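Local atomic coordinates of chitinase (Paenibacillus sp. FPU-7, PDB entry 5GZT), a protein that probably hydrolyses internal beta-1,4 linkages between N-acetylglucosamine units in chitin and chitodextrins, acting as an endochitinase of glycosyl hydrolase family 18. Residues G32-L42 against F52-L60. Numbering follows the deposited sequence.
With NA (sodium ion), chain C; FMT (formic acid), chain K.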
loop_
_atom_site.group_PDB
_atom_site.type_symbol
_atom_site.label_atom_id
_atom_site.label_comp_id
_atom_site.label_asym_id
_atom_site.label_seq_id
_atom_site.Cartn_x
_atom_site.Cartn_y
_atom_site.Cartn_z
ATOM N N GLY B 32 36.405 30.307 -46.503
ATOM C CA GLY B 32 36.479 28.870 -46.698
ATOM C C GLY B 32 37.641 28.333 -45.901
ATOM O O GLY B 32 38.047 28.947 -44.898
ATOM N N GLU B 33 38.170 27.195 -46.359
ATOM C CA GLU B 33 39.281 26.531 -45.715
ATOM C C GLU B 33 40.543 27.336 -46.001
ATOM O O GLU B 33 40.871 27.555 -47.175
ATOM C CB GLU B 33 39.445 25.063 -46.235
ATOM C CG GLU B 33 40.736 24.331 -45.799
ATOM C CD GLU B 33 40.843 22.866 -46.254
ATOM O OE1 GLU B 33 39.806 22.199 -46.228
ATOM O OE2 GLU B 33 41.953 22.383 -46.604
ATOM N N VAL B 34 41.284 27.689 -44.942
ATOM C CA VAL B 34 42.621 28.283 -45.085
ATOM C C VAL B 34 43.745 27.226 -45.073
ATOM O O VAL B 34 43.937 26.515 -44.072
ATOM C CB VAL B 34 42.894 29.301 -43.935
ATOM C CG1 VAL B 34 44.191 30.060 -44.186
ATOM C CG2 VAL B 34 41.702 30.226 -43.702
ATOM N N ILE B 35 44.538 27.151 -46.131
ATOM C CA ILE B 35 45.601 26.181 -46.245
ATOM C C ILE B 35 46.850 26.969 -46.108
ATOM O O ILE B 35 47.107 27.857 -46.934
ATOM C CB ILE B 35 45.642 25.468 -47.657
ATOM C CG1 ILE B 35 44.469 24.518 -47.850
ATOM C CG2 ILE B 35 46.930 24.687 -47.840
ATOM C CD1 ILE B 35 43.217 25.229 -48.281
ATOM N N ILE B 36 47.669 26.603 -45.134
ATOM C CA ILE B 36 48.850 27.362 -44.761
ATOM C C ILE B 36 50.125 26.685 -45.205
ATOM O O ILE B 36 50.501 25.591 -44.713
ATOM C CB ILE B 36 48.882 27.686 -43.235
ATOM C CG1 ILE B 36 47.599 28.439 -42.864
ATOM C CG2 ILE B 36 50.118 28.479 -42.899
ATOM C CD1 ILE B 36 47.522 28.937 -41.444
ATOM N N ALA B 37 50.811 27.378 -46.126
ATOM C CA ALA B 37 52.142 27.011 -46.593
ATOM C C ALA B 37 53.084 28.189 -46.391
ATOM O O ALA B 37 54.143 28.259 -47.026
ATOM C CB ALA B 37 52.099 26.615 -48.073
ATOM N N GLY B 38 52.696 29.124 -45.532
ATOM C CA GLY B 38 53.624 30.142 -45.108
ATOM C C GLY B 38 53.204 30.847 -43.844
ATOM O O GLY B 38 52.297 30.417 -43.146
ATOM N N SER B 39 53.904 31.944 -43.579
ATOM C CA SER B 39 53.745 32.735 -42.400
ATOM C C SER B 39 52.521 33.609 -42.529
ATOM O O SER B 39 52.263 34.220 -43.592
ATOM C CB SER B 39 54.998 33.542 -42.146
ATOM O OG SER B 39 56.066 32.635 -41.931
ATOM N N VAL B 40 51.745 33.626 -41.452
ATOM C CA VAL B 40 50.396 34.169 -41.477
ATOM C C VAL B 40 49.825 34.463 -40.061
ATOM O O VAL B 40 50.231 33.854 -39.076
ATOM C CB VAL B 40 49.452 33.222 -42.239
ATOM C CG1 VAL B 40 49.146 31.954 -41.401
ATOM C CG2 VAL B 40 48.160 33.922 -42.643
ATOM N N LYS B 41 48.861 35.379 -39.988
ATOM C CA LYS B 41 48.075 35.571 -38.786
ATOM C C LYS B 41 46.623 35.763 -39.167
ATOM O O LYS B 41 46.291 36.734 -39.835
ATOM C CB LYS B 41 48.646 36.736 -37.974
ATOM C CG LYS B 41 47.829 37.185 -36.767
ATOM C CD LYS B 41 48.737 37.994 -35.841
ATOM C CE LYS B 41 47.992 38.835 -34.836
ATOM N NZ LYS B 41 46.842 38.153 -34.199
ATOM N N LEU B 42 45.756 34.820 -38.792
ATOM C CA LEU B 42 44.326 34.957 -39.027
ATOM C C LEU B 42 43.803 35.640 -37.809
ATOM O O LEU B 42 44.200 35.310 -36.656
ATOM C CB LEU B 42 43.611 33.619 -39.224
ATOM C CG LEU B 42 44.229 32.695 -40.287
ATOM C CD1 LEU B 42 43.308 31.527 -40.637
ATOM C CD2 LEU B 42 44.640 33.403 -41.574
ATOM N N PHE B 52 36.373 32.541 -40.452
ATOM C CA PHE B 52 37.199 31.365 -40.729
ATOM C C PHE B 52 36.577 30.139 -40.121
ATOM O O PHE B 52 35.841 30.221 -39.127
ATOM C CB PHE B 52 38.605 31.477 -40.193
ATOM C CG PHE B 52 39.338 32.649 -40.688
ATOM C CD1 PHE B 52 39.949 32.627 -41.922
ATOM C CD2 PHE B 52 39.449 33.781 -39.884
ATOM C CE1 PHE B 52 40.672 33.724 -42.380
ATOM C CE2 PHE B 52 40.163 34.901 -40.317
ATOM C CZ PHE B 52 40.790 34.870 -41.566
ATOM N N GLU B 53 36.887 28.980 -40.716
ATOM C CA GLU B 53 36.458 27.704 -40.100
ATOM C C GLU B 53 37.579 26.668 -40.028
ATOM O O GLU B 53 38.184 26.506 -38.965
ATOM C CB GLU B 53 35.167 27.199 -40.758
ATOM C CG GLU B 53 33.958 28.003 -40.268
ATOM C CD GLU B 53 32.640 27.478 -40.748
ATOM O OE1 GLU B 53 32.521 27.299 -41.958
ATOM O OE2 GLU B 53 31.742 27.289 -39.915
ATOM N N LYS B 54 37.851 26.000 -41.134
ATOM C CA LYS B 54 38.879 25.004 -41.196
ATOM C C LYS B 54 40.231 25.648 -41.579
ATOM O O LYS B 54 40.334 26.533 -42.463
ATOM C CB LYS B 54 38.468 23.844 -42.141
ATOM C CG LYS B 54 39.509 22.700 -42.270
ATOM C CD LYS B 54 38.988 21.401 -42.924
ATOM C CE LYS B 54 40.098 20.563 -43.601
ATOM N NZ LYS B 54 41.065 19.893 -42.690
ATOM N N VAL B 55 41.276 25.188 -40.899
ATOM C CA VAL B 55 42.616 25.629 -41.143
ATOM C C VAL B 55 43.527 24.412 -41.123
ATOM O O VAL B 55 43.393 23.575 -40.207
ATOM C CB VAL B 55 43.075 26.607 -40.018
ATOM C CG1 VAL B 55 44.473 27.100 -40.293
ATOM C CG2 VAL B 55 42.106 27.766 -39.854
ATOM N N VAL B 56 44.475 24.348 -42.059
ATOM C CA VAL B 56 45.396 23.233 -42.172
ATOM C C VAL B 56 46.738 23.829 -42.407
ATOM O O VAL B 56 46.855 24.633 -43.325
ATOM C CB VAL B 56 45.133 22.310 -43.439
ATOM C CG1 VAL B 56 46.055 21.081 -43.398
ATOM C CG2 VAL B 56 43.683 21.897 -43.581
ATOM N N LEU B 57 47.760 23.407 -41.652
ATOM C CA LEU B 57 49.148 23.759 -41.882
ATOM C C LEU B 57 49.692 22.599 -42.684
ATOM O O LEU B 57 49.719 21.464 -42.165
ATOM C CB LEU B 57 49.937 23.912 -40.550
ATOM C CG LEU B 57 49.592 25.214 -39.788
ATOM C CD1 LEU B 57 48.128 25.260 -39.444
ATOM C CD2 LEU B 57 50.470 25.357 -38.569
ATOM N N LYS B 58 50.064 22.833 -43.941
ATOM C CA LYS B 58 50.423 21.706 -44.860
ATOM C C LYS B 58 51.874 21.446 -44.865
ATOM O O LYS B 58 52.656 22.247 -44.296
ATOM C CB LYS B 58 49.973 21.981 -46.272
ATOM C CG LYS B 58 48.476 21.857 -46.459
ATOM C CD LYS B 58 48.119 20.591 -47.202
ATOM C CE LYS B 58 46.634 20.552 -47.404
ATOM N NZ LYS B 58 46.219 19.193 -47.769
ATOM N N ASP B 59 52.266 20.317 -45.485
ATOM C CA ASP B 59 53.689 19.918 -45.480
ATOM C C ASP B 59 54.602 20.961 -46.230
ATOM O O ASP B 59 55.815 20.987 -46.005
ATOM C CB ASP B 59 53.910 18.425 -45.976
ATOM C CG ASP B 59 55.319 17.861 -45.607
ATOM O OD1 ASP B 59 55.827 17.956 -44.455
ATOM O OD2 ASP B 59 55.979 17.303 -46.499
ATOM N N LEU B 60 54.010 21.825 -47.068
ATOM C CA LEU B 60 54.755 22.909 -47.782
ATOM C C LEU B 60 55.211 24.063 -46.814
ATOM O O LEU B 60 56.137 24.842 -47.151
ATOM C CB LEU B 60 53.906 23.424 -48.964
ATOM C CG LEU B 60 53.237 22.340 -49.902
ATOM C CD1 LEU B 60 51.712 22.531 -50.099
ATOM C CD2 LEU B 60 53.966 22.175 -51.248
HETATM NA NA NA C . 34.984 31.592 -37.280
HETATM C C FMT K . 46.028 38.973 -30.962
HETATM O O1 FMT K . 46.987 38.621 -31.671
HETATM O O2 FMT K . 44.884 38.258 -30.861
#
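Successive coils of a parallel beta-helix meet here: strand 34-36 lies beside 55-57 in a long parallel sheet, the short axes 4.7 Å apart and 12° from parallel. Four backbone hydrogen bonds (N to O 2.8 to 3.0 Å) fix the register, V34 N to K54 O, V56 N to V34 O, I36 N to V56 O and K58 N to I36 O. Inside the coil, I36 CD1 packs on V55 CG1. L42, from the next strand, makes a CH-pi contact, CD1 over one face of the F52 ring but offset toward its rim, 4.0 Å from the centroid and 20° off the normal, while V34 CG2 approaches F52 CD1 obliquely at 3.5 Å. On the outer side, E33 runs alongside K54; with CG anti to the backbone N (chi1 170°) and the chain extended beyond it, E33 OE1 lies 3.1 Å from K54 CE. K54 NZ stays 4.4 Å from E33 OE1, beyond a salt bridge. Replacing E33 by an alanine would probably leave K54 NZ without this neighbouring charge and V56 CG2 less covered. In the loop before strand 55-57, F52 O binds the sodium ion at 2.5 Å, with E44 OE2, T50 O and S72 O.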